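Local structure of putative pyrroline carboxylate reductase (Streptococcus pyogenes, 2AHR) at residues M52-D56 / L80-Q84; F73-K78 / L98-V102; D105-I111 / L126-V132. The protein probably catalyses the last step of proline biosynthesis, the NAD(P)H-dependent reduction of 1-pyrroline-5-carboxylate to L-proline. All coordinates share one frame; numbering follows the deposited sequence.

Contact 1 of 3, residues M52-D56 / L80-Q84. With NAP (NADP nicotinamide-adenine-dinucleotide phosphate), chain S.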
loop_
_atom_site.group_PDB
_atom_site.type_symbol
_atom_site.label_atom_id
_atom_site.label_comp_id
_atom_site.label_asym_id
_atom_site.label_seq_id
_atom_site.Cartn_x
_atom_site.Cartn_y
_atom_site.Cartn_z
HETATM N N MSE E 52 6.109 -51.353 -24.559
HETATM C CA MSE E 52 5.934 -52.175 -23.367
HETATM C C MSE E 52 6.667 -51.602 -22.147
HETATM O O MSE E 52 6.326 -51.918 -21.003
HETATM C CB MSE E 52 6.381 -53.616 -23.648
HETATM C CG MSE E 52 5.565 -54.355 -24.726
HETATM SE SE MSE E 52 3.771 -54.351 -24.476
HETATM C CE MSE E 52 3.614 -55.023 -22.820
ATOM N N SER E 53 7.665 -50.757 -22.407
ATOM C CA SER E 53 8.455 -50.075 -21.379
ATOM C C SER E 53 9.215 -48.938 -22.054
ATOM O O SER E 53 9.224 -48.850 -23.283
ATOM C CB SER E 53 9.452 -51.048 -20.733
ATOM O OG SER E 53 10.531 -51.348 -21.611
ATOM N N HIS E 54 9.870 -48.084 -21.265
ATOM C CA HIS E 54 10.711 -47.026 -21.844
ATOM C C HIS E 54 11.923 -47.625 -22.540
ATOM O O HIS E 54 12.332 -47.146 -23.591
ATOM C CB HIS E 54 11.167 -45.986 -20.807
ATOM C CG HIS E 54 10.046 -45.264 -20.128
ATOM N ND1 HIS E 54 8.836 -45.017 -20.738
ATOM C CD2 HIS E 54 9.964 -44.712 -18.894
ATOM C CE1 HIS E 54 8.048 -44.367 -19.902
ATOM N NE2 HIS E 54 8.708 -44.170 -18.775
ATOM N N GLN E 55 12.499 -48.670 -21.953
ATOM C CA GLN E 55 13.631 -49.350 -22.582
ATOM C C GLN E 55 13.199 -50.009 -23.888
ATOM O O GLN E 55 13.924 -49.951 -24.883
ATOM C CB GLN E 55 14.290 -50.356 -21.630
ATOM C CG GLN E 55 15.723 -50.751 -22.023
ATOM C CD GLN E 55 16.691 -49.569 -22.109
ATOM O OE1 GLN E 55 16.945 -48.876 -21.122
ATOM N NE2 GLN E 55 17.255 -49.358 -23.289
ATOM N N ASP E 56 12.004 -50.604 -23.879
ATOM C CA ASP E 56 11.394 -51.196 -25.076
ATOM C C ASP E 56 11.259 -50.134 -26.178
ATOM O O ASP E 56 11.572 -50.394 -27.347
ATOM C CB ASP E 56 10.035 -51.830 -24.730
ATOM C CG ASP E 56 9.351 -52.486 -25.937
ATOM O OD1 ASP E 56 8.176 -52.142 -26.221
ATOM O OD2 ASP E 56 9.977 -53.354 -26.594
ATOM N N LEU E 80 17.691 -45.911 -17.273
ATOM C CA LEU E 80 17.520 -46.272 -18.686
ATOM C C LEU E 80 18.854 -46.241 -19.443
ATOM O O LEU E 80 19.794 -45.586 -19.006
ATOM C CB LEU E 80 16.502 -45.324 -19.339
ATOM C CG LEU E 80 14.984 -45.447 -19.086
ATOM C CD1 LEU E 80 14.573 -45.868 -17.674
ATOM C CD2 LEU E 80 14.278 -44.145 -19.458
ATOM N N HIS E 81 18.947 -46.939 -20.573
ATOM C CA HIS E 81 20.183 -46.885 -21.370
ATOM C C HIS E 81 19.916 -46.330 -22.768
ATOM O O HIS E 81 19.371 -47.025 -23.622
ATOM C CB HIS E 81 20.886 -48.258 -21.463
ATOM C CG HIS E 81 20.870 -49.045 -20.184
ATOM N ND1 HIS E 81 21.859 -48.935 -19.227
ATOM C CD2 HIS E 81 19.987 -49.959 -19.711
ATOM C CE1 HIS E 81 21.582 -49.744 -18.217
ATOM N NE2 HIS E 81 20.455 -50.381 -18.488
ATOM N N PHE E 82 20.319 -45.084 -23.006
ATOM C CA PHE E 82 19.983 -44.405 -24.262
ATOM C C PHE E 82 21.011 -44.682 -25.361
ATOM O O PHE E 82 22.181 -44.922 -25.077
ATOM C CB PHE E 82 19.726 -42.902 -24.033
ATOM C CG PHE E 82 18.417 -42.617 -23.333
ATOM C CD1 PHE E 82 18.355 -42.525 -21.942
ATOM C CD2 PHE E 82 17.232 -42.462 -24.067
ATOM C CE1 PHE E 82 17.140 -42.276 -21.286
ATOM C CE2 PHE E 82 16.013 -42.211 -23.421
ATOM C CZ PHE E 82 15.971 -42.125 -22.026
ATOM N N LYS E 83 20.556 -44.658 -26.614
ATOM C CA LYS E 83 21.309 -45.193 -27.744
ATOM C C LYS E 83 21.205 -44.299 -28.985
ATOM O O LYS E 83 21.733 -44.629 -30.060
ATOM C CB LYS E 83 20.767 -46.588 -28.079
ATOM C CG LYS E 83 20.812 -47.593 -26.913
ATOM C CD LYS E 83 19.679 -48.626 -27.022
ATOM C CE LYS E 83 20.071 -49.994 -26.423
ATOM N NZ LYS E 83 20.412 -49.981 -24.952
ATOM N N GLN E 84 20.513 -43.168 -28.832
ATOM C CA GLN E 84 20.233 -42.249 -29.939
ATOM C C GLN E 84 20.175 -40.816 -29.425
ATOM O O GLN E 84 20.122 -40.611 -28.209
ATOM C CB GLN E 84 18.896 -42.598 -30.584
ATOM C CG GLN E 84 17.727 -42.501 -29.634
ATOM C CD GLN E 84 17.660 -43.685 -28.703
ATOM O OE1 GLN E 84 17.974 -43.574 -27.515
ATOM N NE2 GLN E 84 17.257 -44.835 -29.239
HETATM P PA NAP S . 1.787 -32.752 -17.715
HETATM O O1A NAP S . 1.613 -32.929 -16.247
HETATM O O2A NAP S . 0.500 -32.336 -18.345
HETATM O O5B NAP S . 2.373 -34.076 -18.437
HETATM C C5B NAP S . 3.344 -34.903 -17.836
HETATM C C4B NAP S . 3.024 -36.345 -18.224
HETATM O O4B NAP S . 4.093 -37.224 -17.916
HETATM C C3B NAP S . 1.779 -36.851 -17.500
HETATM O O3B NAP S . 0.822 -37.212 -18.472
HETATM C C2B NAP S . 2.240 -38.050 -16.685
HETATM O O2B NAP S . 1.385 -39.181 -16.757
HETATM C C1B NAP S . 3.544 -38.420 -17.380
HETATM N N9A NAP S . 4.444 -39.176 -16.476
HETATM C C8A NAP S . 4.512 -39.111 -15.102
HETATM N N7A NAP S . 5.458 -39.985 -14.678
HETATM C C5A NAP S . 5.991 -40.613 -15.757
HETATM C C6A NAP S . 6.970 -41.600 -15.883
HETATM N N6A NAP S . 7.138 -42.449 -14.871
HETATM N N1A NAP S . 7.304 -42.047 -17.147
HETATM C C2A NAP S . 6.663 -41.546 -18.266
HETATM N N3A NAP S . 5.687 -40.581 -18.127
HETATM C C4A NAP S . 5.356 -40.118 -16.894
HETATM O O3 NAP S . 2.986 -31.695 -17.991
HETATM P PN NAP S . 3.113 -30.797 -19.335
HETATM O O1N NAP S . 2.420 -29.505 -19.063
HETATM O O2N NAP S . 2.744 -31.572 -20.550
HETATM O O5D NAP S . 4.704 -30.512 -19.361
HETATM C C5D NAP S . 5.620 -31.473 -19.835
HETATM C C4D NAP S . 6.938 -30.798 -20.207
HETATM O O4D NAP S . 6.747 -29.780 -21.172
HETATM C C3D NAP S . 7.593 -30.143 -18.995
HETATM O O3D NAP S . 8.937 -30.558 -18.967
HETATM C C2D NAP S . 7.495 -28.639 -19.216
HETATM O O2D NAP S . 8.650 -27.987 -18.699
HETATM C C1D NAP S . 7.330 -28.549 -20.748
HETATM N N1N NAP S . 6.490 -27.437 -21.268
HETATM C C2N NAP S . 5.145 -27.350 -20.969
HETATM C C3N NAP S . 4.371 -26.312 -21.497
HETATM C C7N NAP S . 2.886 -26.265 -21.291
HETATM O O7N NAP S . 2.189 -25.217 -21.925
HETATM N N7N NAP S . 2.267 -27.187 -20.542
HETATM C C4N NAP S . 4.967 -25.362 -22.335
HETATM C C5N NAP S . 6.317 -25.457 -22.643
HETATM C C6N NAP S . 7.064 -26.505 -22.101
HETATM P P2B NAP S . -0.025 -39.314 -15.975
HETATM O O1X NAP S . -0.504 -40.748 -16.128
HETATM O O2X NAP S . 0.184 -39.018 -14.507
HETATM O O3X NAP S . -1.051 -38.357 -16.558
#
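The side-chain amide of Gln55 lies against the backbone of His81 and grips its N-H and C=O together. Its OE1 accepts the His81 N-H at 2.8 Å, in the carbonyl plane and on a lone pair, while NE2 donates to His81 O at 3.2 Å along an almost straight line. Glutamine suits this place because one flat group offers both an acceptor and a donor; the bend at chi2 (59°) brings the amide to His81, and its rotation about chi3 points OE1 and NE2 at N and O. NE2 also bonds to Asp59, and the ring of His81 is turned 43° from the amide, with CD2 3.5 Å from Gln55 OE1. Both segments belong to the Rossmann-type NADP-binding domain, where helix 54-58 meets the loop leading into strand 86-88. Ser53, at the N-cap just before the helix, accepts from Asp56 N through OG. One residue on, His54 rests its CB on Leu80 CD2 at 3.9 Å, and its ring reaches the cofactor: NE2 donates to adenine N1A at 3.0 Å, which lies near the plane of the imidazole at its edge. Ser32, bonded to ND1 on the other side of the ring, helps fix its rotation.

Contact 2 of 3, residues F73-K78 / L98-V102. With NAP (NADP nicotinamide-adenine-dinucleotide phosphate), chain S.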
loop_
_atom_site.group_PDB
_atom_site.type_symbol
_atom_site.label_atom_id
_atom_site.label_comp_id
_atom_site.label_asym_id
_atom_site.label_seq_id
_atom_site.Cartn_x
_atom_site.Cartn_y
_atom_site.Cartn_z
ATOM N N PHE E 73 13.075 -36.000 -14.119
ATOM C CA PHE E 73 14.198 -36.357 -14.998
ATOM C C PHE E 73 15.162 -37.395 -14.382
ATOM O O PHE E 73 15.415 -38.437 -14.978
ATOM C CB PHE E 73 14.952 -35.091 -15.466
ATOM C CG PHE E 73 14.477 -34.542 -16.809
ATOM C CD1 PHE E 73 13.117 -34.355 -17.069
ATOM C CD2 PHE E 73 15.399 -34.182 -17.796
ATOM C CE1 PHE E 73 12.683 -33.851 -18.304
ATOM C CE2 PHE E 73 14.979 -33.671 -19.025
ATOM C CZ PHE E 73 13.619 -33.513 -19.280
ATOM N N GLU E 74 15.674 -37.109 -13.184
ATOM C CA GLU E 74 16.589 -38.012 -12.481
ATOM C C GLU E 74 15.970 -39.393 -12.242
ATOM O O GLU E 74 16.494 -40.398 -12.718
ATOM C CB GLU E 74 17.037 -37.384 -11.162
ATOM C CG GLU E 74 18.121 -38.160 -10.440
ATOM C CD GLU E 74 19.053 -37.264 -9.637
ATOM O OE1 GLU E 74 20.218 -37.670 -9.419
ATOM O OE2 GLU E 74 18.634 -36.151 -9.237
ATOM N N THR E 75 14.850 -39.426 -11.524
ATOM C CA THR E 75 14.111 -40.661 -11.257
ATOM C C THR E 75 13.844 -41.517 -12.504
ATOM O O THR E 75 14.080 -42.727 -12.488
ATOM C CB THR E 75 12.777 -40.345 -10.552
ATOM O OG1 THR E 75 13.059 -39.778 -9.268
ATOM C CG2 THR E 75 11.919 -41.608 -10.367
ATOM N N VAL E 76 13.359 -40.890 -13.575
ATOM C CA VAL E 76 12.916 -41.635 -14.755
ATOM C C VAL E 76 14.052 -41.977 -15.723
ATOM O O VAL E 76 14.004 -43.025 -16.358
ATOM C CB VAL E 76 11.726 -40.915 -15.507
ATOM C CG1 VAL E 76 11.266 -41.705 -16.740
ATOM C CG2 VAL E 76 10.531 -40.675 -14.560
ATOM N N LEU E 77 15.064 -41.116 -15.833
ATOM C CA LEU E 77 16.088 -41.278 -16.887
ATOM C C LEU E 77 17.319 -42.116 -16.522
ATOM O O LEU E 77 17.868 -42.828 -17.374
ATOM C CB LEU E 77 16.545 -39.920 -17.437
ATOM C CG LEU E 77 15.467 -38.961 -17.961
ATOM C CD1 LEU E 77 16.113 -37.691 -18.454
ATOM C CD2 LEU E 77 14.614 -39.608 -19.045
ATOM N N LYS E 78 17.758 -42.015 -15.268
ATOM C CA LYS E 78 18.994 -42.661 -14.837
ATOM C C LYS E 78 19.001 -44.195 -15.052
ATOM O O LYS E 78 19.965 -44.716 -15.628
ATOM C CB LYS E 78 19.371 -42.262 -13.401
ATOM C CG LYS E 78 19.916 -40.849 -13.285
ATOM C CD LYS E 78 20.885 -40.675 -12.120
ATOM C CE LYS E 78 21.461 -39.259 -12.130
ATOM N NZ LYS E 78 22.496 -38.977 -11.080
ATOM N N LEU E 98 21.355 -32.726 -18.310
ATOM C CA LEU E 98 20.725 -33.852 -19.009
ATOM C C LEU E 98 21.763 -34.936 -19.330
ATOM O O LEU E 98 21.493 -36.123 -19.177
ATOM C CB LEU E 98 20.005 -33.391 -20.297
ATOM C CG LEU E 98 19.265 -34.476 -21.111
ATOM C CD1 LEU E 98 18.150 -35.170 -20.304
ATOM C CD2 LEU E 98 18.703 -33.950 -22.440
ATOM N N ALA E 99 22.942 -34.507 -19.777
ATOM C CA ALA E 99 24.049 -35.416 -20.079
ATOM C C ALA E 99 24.470 -36.258 -18.876
ATOM O O ALA E 99 24.858 -37.399 -19.049
ATOM C CB ALA E 99 25.238 -34.659 -20.645
ATOM N N THR E 100 24.382 -35.710 -17.664
ATOM C CA THR E 100 24.702 -36.486 -16.453
ATOM C C THR E 100 23.635 -37.542 -16.151
ATOM O O THR E 100 23.933 -38.549 -15.498
ATOM C CB THR E 100 24.980 -35.596 -15.167
ATOM O OG1 THR E 100 23.751 -35.156 -14.574
ATOM C CG2 THR E 100 25.875 -34.390 -15.475
ATOM N N PHE E 101 22.402 -37.324 -16.619
ATOM C CA PHE E 101 21.316 -38.267 -16.351
ATOM C C PHE E 101 21.310 -39.388 -17.366
ATOM O O PHE E 101 20.765 -40.456 -17.102
ATOM C CB PHE E 101 19.939 -37.602 -16.423
ATOM C CG PHE E 101 19.725 -36.490 -15.437
ATOM C CD1 PHE E 101 20.147 -36.600 -14.116
ATOM C CD2 PHE E 101 19.057 -35.344 -15.825
ATOM C CE1 PHE E 101 19.935 -35.558 -13.202
ATOM C CE2 PHE E 101 18.830 -34.310 -14.922
ATOM C CZ PHE E 101 19.272 -34.415 -13.608
ATOM N N VAL E 102 21.940 -39.141 -18.511
ATOM C CA VAL E 102 21.646 -39.851 -19.761
ATOM C C VAL E 102 22.897 -40.293 -20.562
ATOM O O VAL E 102 22.834 -41.242 -21.347
ATOM C CB VAL E 102 20.675 -38.962 -20.608
ATOM C CG1 VAL E 102 21.207 -38.649 -22.002
ATOM C CG2 VAL E 102 19.270 -39.523 -20.602
HETATM P PA NAP S . 1.787 -32.752 -17.715
HETATM O O1A NAP S . 1.613 -32.929 -16.247
HETATM O O2A NAP S . 0.500 -32.336 -18.345
HETATM O O5B NAP S . 2.373 -34.076 -18.437
HETATM C C5B NAP S . 3.344 -34.903 -17.836
HETATM C C4B NAP S . 3.024 -36.345 -18.224
HETATM O O4B NAP S . 4.093 -37.224 -17.916
HETATM C C3B NAP S . 1.779 -36.851 -17.500
HETATM O O3B NAP S . 0.822 -37.212 -18.472
HETATM C C2B NAP S . 2.240 -38.050 -16.685
HETATM O O2B NAP S . 1.385 -39.181 -16.757
HETATM C C1B NAP S . 3.544 -38.420 -17.380
HETATM N N9A NAP S . 4.444 -39.176 -16.476
HETATM C C8A NAP S . 4.512 -39.111 -15.102
HETATM N N7A NAP S . 5.458 -39.985 -14.678
HETATM C C5A NAP S . 5.991 -40.613 -15.757
HETATM C C6A NAP S . 6.970 -41.600 -15.883
HETATM N N6A NAP S . 7.138 -42.449 -14.871
HETATM N N1A NAP S . 7.304 -42.047 -17.147
HETATM C C2A NAP S . 6.663 -41.546 -18.266
HETATM N N3A NAP S . 5.687 -40.581 -18.127
HETATM C C4A NAP S . 5.356 -40.118 -16.894
HETATM O O3 NAP S . 2.986 -31.695 -17.991
HETATM P PN NAP S . 3.113 -30.797 -19.335
HETATM O O1N NAP S . 2.420 -29.505 -19.063
HETATM O O2N NAP S . 2.744 -31.572 -20.550
HETATM O O5D NAP S . 4.704 -30.512 -19.361
HETATM C C5D NAP S . 5.620 -31.473 -19.835
HETATM C C4D NAP S . 6.938 -30.798 -20.207
HETATM O O4D NAP S . 6.747 -29.780 -21.172
HETATM C C3D NAP S . 7.593 -30.143 -18.995
HETATM O O3D NAP S . 8.937 -30.558 -18.967
HETATM C C2D NAP S . 7.495 -28.639 -19.216
HETATM O O2D NAP S . 8.650 -27.987 -18.699
HETATM C C1D NAP S . 7.330 -28.549 -20.748
HETATM N N1N NAP S . 6.490 -27.437 -21.268
HETATM C C2N NAP S . 5.145 -27.350 -20.969
HETATM C C3N NAP S . 4.371 -26.312 -21.497
HETATM C C7N NAP S . 2.886 -26.265 -21.291
HETATM O O7N NAP S . 2.189 -25.217 -21.925
HETATM N N7N NAP S . 2.267 -27.187 -20.542
HETATM C C4N NAP S . 4.967 -25.362 -22.335
HETATM C C5N NAP S . 6.317 -25.457 -22.643
HETATM C C6N NAP S . 7.064 -26.505 -22.101
HETATM P P2B NAP S . -0.025 -39.314 -15.975
HETATM O O1X NAP S . -0.504 -40.748 -16.128
HETATM O O2X NAP S . 0.184 -39.018 -14.507
HETATM O O3X NAP S . -1.051 -38.357 -16.558
#
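The Phe101 ring lies against helix 73-77, with CA of Glu74 about 4.1 Å above one face, offset toward the rim, and CE of Lys78 at its edge in the ring plane, 3.6 Å from Phe101 CD1. CB of Phe73 approaches the CD2-CE2 side of the ring obliquely, across from Lys78 CE, 4.0 Å from Phe101 CE2. The Phe73 ring in turn has Phe101 CD2 at its edge, and Leu98 CD1 comes to it obliquely, 3.7 Å from Phe73 CE2. The same methyl of Leu98 is 3.7 Å from Leu77 CD1, so one methyl packs against both the Phe73 ring and Leu77. In Leu98, chi1 of -178° places CG opposite the backbone N, and chi2 (60°) then sets CD1.

Toward the surface the chemistry changes. Glu74 and Lys78, one helical turn apart, form a salt bridge in which Lys78 NZ stands 3.1 Å from Glu74 OE1. Glu74 CB and Lys78 CE lie against the Phe101 ring, and the Glu74 carboxylate pairs with Lys78 at its rim; a long amphipathic side chain suits such a border. Deeper in, Leu77 CB meets Val102 CG2, and Phe73, Leu77 and Leu98 all pack on Leu66 of strand 63-66.

On helix 73-77, Val76 turns from this interface to the cofactor, its CG2 3.8 Å from adenine N6A. Two helices running in roughly the same direction, 29° between their directions and 9.7 Å between their axes, and covering one side of the parallel part of the sheet are characteristic of the Rossmann fold, here with the adenine of NADP beside helix 73-77.

Contact 3 of 3, residues D105-I111 / L126-V132; sequences DLPLLRI and LTGNALV
Leu109 and Leu126 lie side by side and point the same way, Leu109 CD2 touching Leu126 CD1 at 3.8 Å. They sit on one face of a beta hairpin, where strand 108-112, the end of the run of parallel strands that starts at 28-32, is joined by the antiparallel strand 122-128. Leu126 CD1 also meets Ile111 CG2 obliquely, at 3.9 Å. Farther along this face Val132 crosses Leu109 at a slant and sets CG2 3.8 Å from Leu109 CG, above Gly128, which has no side chain to compete for that space. Bulky aliphatic side chains suit this face because helix 134-145 packs over it, touching Ile111, Leu126 and Val132.

On the other face Arg110 and Thr127, a hydrogen-bonded pair, touch through Arg110 CB and Thr127 CG2. The Arg110 chain then leads away, bent at chi3 (77°), and its guanidinium forms a salt bridge with Glu155, which gives this buried charge its partner.

Where the strand of Gly128 ends, a type I turn from Asn129 to Val132 folds the chain back along Pro107. Pro107 CB packs on Val132 CG2, and Leu131 lays CD1 beside Leu106 O. Asn129 carries on the pairing with its side chain after its own N has bonded to Leu108 O. Its CG stands between backbone N and carbonyl carbon (chi1 68°), which turns the amide toward the neighbouring strand. There Leu108 N donates to OD1 from above the carbonyl plane, whereas ND2 donates within that amide's plane to Leu106 O, at 3.1 Å and nearly straight.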
loop_
_atom_site.group_PDB
_atom_site.type_symbol
_atom_site.label_atom_id
_atom_site.label_comp_id
_atom_site.label_asym_id
_atom_site.label_seq_id
_atom_site.Cartn_x
_atom_site.Cartn_y
_atom_site.Cartn_z
ATOM N N ASP E 105 28.043 -39.284 -24.263
ATOM C CA ASP E 105 28.307 -39.655 -25.654
ATOM C C ASP E 105 27.100 -39.458 -26.581
ATOM O O ASP E 105 27.126 -39.890 -27.728
ATOM C CB ASP E 105 28.837 -41.098 -25.742
ATOM C CG ASP E 105 27.885 -42.122 -25.128
ATOM O OD1 ASP E 105 27.042 -41.756 -24.272
ATOM O OD2 ASP E 105 27.983 -43.309 -25.508
ATOM N N LEU E 106 26.061 -38.780 -26.099
ATOM C CA LEU E 106 24.852 -38.562 -26.900
ATOM C C LEU E 106 24.705 -37.123 -27.412
ATOM O O LEU E 106 24.920 -36.166 -26.660
ATOM C CB LEU E 106 23.606 -38.993 -26.126
ATOM C CG LEU E 106 23.625 -40.472 -25.722
ATOM C CD1 LEU E 106 22.522 -40.784 -24.725
ATOM C CD2 LEU E 106 23.544 -41.400 -26.948
ATOM N N PRO E 107 24.362 -36.966 -28.704
ATOM C CA PRO E 107 23.920 -35.648 -29.154
ATOM C C PRO E 107 22.607 -35.321 -28.443
ATOM O O PRO E 107 21.692 -36.133 -28.444
ATOM C CB PRO E 107 23.698 -35.842 -30.665
ATOM C CG PRO E 107 24.521 -37.098 -31.016
ATOM C CD PRO E 107 24.365 -37.957 -29.799
ATOM N N LEU E 108 22.540 -34.159 -27.800
ATOM C CA LEU E 108 21.340 -33.773 -27.053
ATOM C C LEU E 108 20.852 -32.406 -27.491
ATOM O O LEU E 108 21.655 -31.473 -27.730
ATOM C CB LEU E 108 21.581 -33.784 -25.536
ATOM C CG LEU E 108 22.136 -35.055 -24.864
ATOM C CD1 LEU E 108 22.704 -34.715 -23.506
ATOM C CD2 LEU E 108 21.088 -36.172 -24.762
ATOM N N LEU E 109 19.533 -32.299 -27.597
ATOM C CA LEU E 109 18.900 -31.054 -28.015
ATOM C C LEU E 109 17.843 -30.609 -27.039
ATOM O O LEU E 109 17.176 -31.434 -26.406
ATOM C CB LEU E 109 18.289 -31.180 -29.417
ATOM C CG LEU E 109 19.287 -31.498 -30.529
ATOM C CD1 LEU E 109 19.235 -32.989 -30.862
ATOM C CD2 LEU E 109 19.045 -30.640 -31.754
ATOM N N ARG E 110 17.705 -29.291 -26.919
ATOM C CA ARG E 110 16.604 -28.706 -26.172
ATOM C C ARG E 110 15.666 -27.903 -27.071
ATOM O O ARG E 110 16.117 -27.119 -27.917
ATOM C CB ARG E 110 17.121 -27.779 -25.053
ATOM C CG ARG E 110 17.592 -28.473 -23.801
ATOM C CD ARG E 110 17.993 -27.428 -22.748
ATOM N NE ARG E 110 16.839 -26.819 -22.076
ATOM C CZ ARG E 110 16.928 -25.805 -21.215
ATOM N NH1 ARG E 110 18.111 -25.267 -20.924
ATOM N NH2 ARG E 110 15.833 -25.333 -20.641
ATOM N N ILE E 111 14.365 -28.094 -26.849
ATOM C CA ILE E 111 13.336 -27.237 -27.418
ATOM C C ILE E 111 12.483 -26.561 -26.328
ATOM O O ILE E 111 12.325 -27.085 -25.194
ATOM C CB ILE E 111 12.420 -27.996 -28.431
ATOM C CG1 ILE E 111 11.637 -29.116 -27.734
ATOM C CG2 ILE E 111 13.239 -28.497 -29.638
ATOM C CD1 ILE E 111 10.529 -29.781 -28.627
ATOM N N LEU E 126 15.166 -23.711 -30.145
ATOM C CA LEU E 126 15.917 -24.930 -30.426
ATOM C C LEU E 126 17.396 -24.690 -30.187
ATOM O O LEU E 126 17.959 -23.708 -30.673
ATOM C CB LEU E 126 15.705 -25.390 -31.879
ATOM C CG LEU E 126 16.633 -26.487 -32.461
ATOM C CD1 LEU E 126 16.412 -27.832 -31.763
ATOM C CD2 LEU E 126 16.422 -26.620 -33.972
ATOM N N THR E 127 18.029 -25.586 -29.442
ATOM C CA THR E 127 19.483 -25.569 -29.331
ATOM C C THR E 127 20.047 -26.983 -29.126
ATOM O O THR E 127 19.329 -27.882 -28.690
ATOM C CB THR E 127 19.955 -24.576 -28.232
ATOM O OG1 THR E 127 21.327 -24.246 -28.458
ATOM C CG2 THR E 127 19.774 -25.155 -26.824
ATOM N N GLY E 128 21.338 -27.161 -29.416
ATOM C CA GLY E 128 22.006 -28.462 -29.249
ATOM C C GLY E 128 23.358 -28.429 -28.543
ATOM O O GLY E 128 24.034 -27.387 -28.502
ATOM N N ASN E 129 23.750 -29.557 -27.959
ATOM C CA ASN E 129 25.086 -29.650 -27.371
ATOM C C ASN E 129 26.159 -29.770 -28.451
ATOM O O ASN E 129 25.856 -29.800 -29.654
ATOM C CB ASN E 129 25.198 -30.738 -26.279
ATOM C CG ASN E 129 25.084 -32.163 -26.819
ATOM O OD1 ASN E 129 25.060 -32.393 -28.033
ATOM N ND2 ASN E 129 25.000 -33.142 -25.896
ATOM N N ALA E 130 27.413 -29.808 -28.018
ATOM C CA ALA E 130 28.551 -29.826 -28.928
ATOM C C ALA E 130 28.614 -31.106 -29.802
ATOM O O ALA E 130 29.316 -31.130 -30.819
ATOM C CB ALA E 130 29.834 -29.619 -28.133
ATOM N N LEU E 131 27.849 -32.136 -29.418
ATOM C CA LEU E 131 27.758 -33.397 -30.175
ATOM C C LEU E 131 26.739 -33.414 -31.328
ATOM O O LEU E 131 26.684 -34.384 -32.104
ATOM C CB LEU E 131 27.467 -34.561 -29.232
ATOM C CG LEU E 131 28.661 -35.009 -28.389
ATOM C CD1 LEU E 131 28.258 -36.072 -27.387
ATOM C CD2 LEU E 131 29.761 -35.500 -29.316
ATOM N N VAL E 132 25.932 -32.350 -31.425
ATOM C CA VAL E 132 24.927 -32.212 -32.470
ATOM C C VAL E 132 25.537 -31.624 -33.737
ATOM O O VAL E 132 26.103 -30.530 -33.715
ATOM C CB VAL E 132 23.742 -31.321 -31.992
ATOM C CG1 VAL E 132 22.797 -30.993 -33.163
ATOM C CG2 VAL E 132 22.992 -31.991 -30.843
#

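Contact 1 lies at the surface, whereas contacts 2 and 3 are partly buried, and the chemistry follows. Contact 1 relies on a polar side chain reading a loop backbone; contact 2 is apolar helix packing edged by a salt bridge; contact 3 combines strand pairing with apolar packing. Contacts 1 and 2 both touch NADP, and their segments alternate along the chain. Phe82, in the 80-84 segment of contact 1, reaches the other two: its ring meets Val102 of contact 2, CD1 to CG2 at 3.4 Å, and its CB meets Leu106 of contact 3. Leu108 of contact 3 packs beneath helix 95-102 of contact 2, against Leu98, Ala99 and Val102, so the helix layer packs directly on the sheet there.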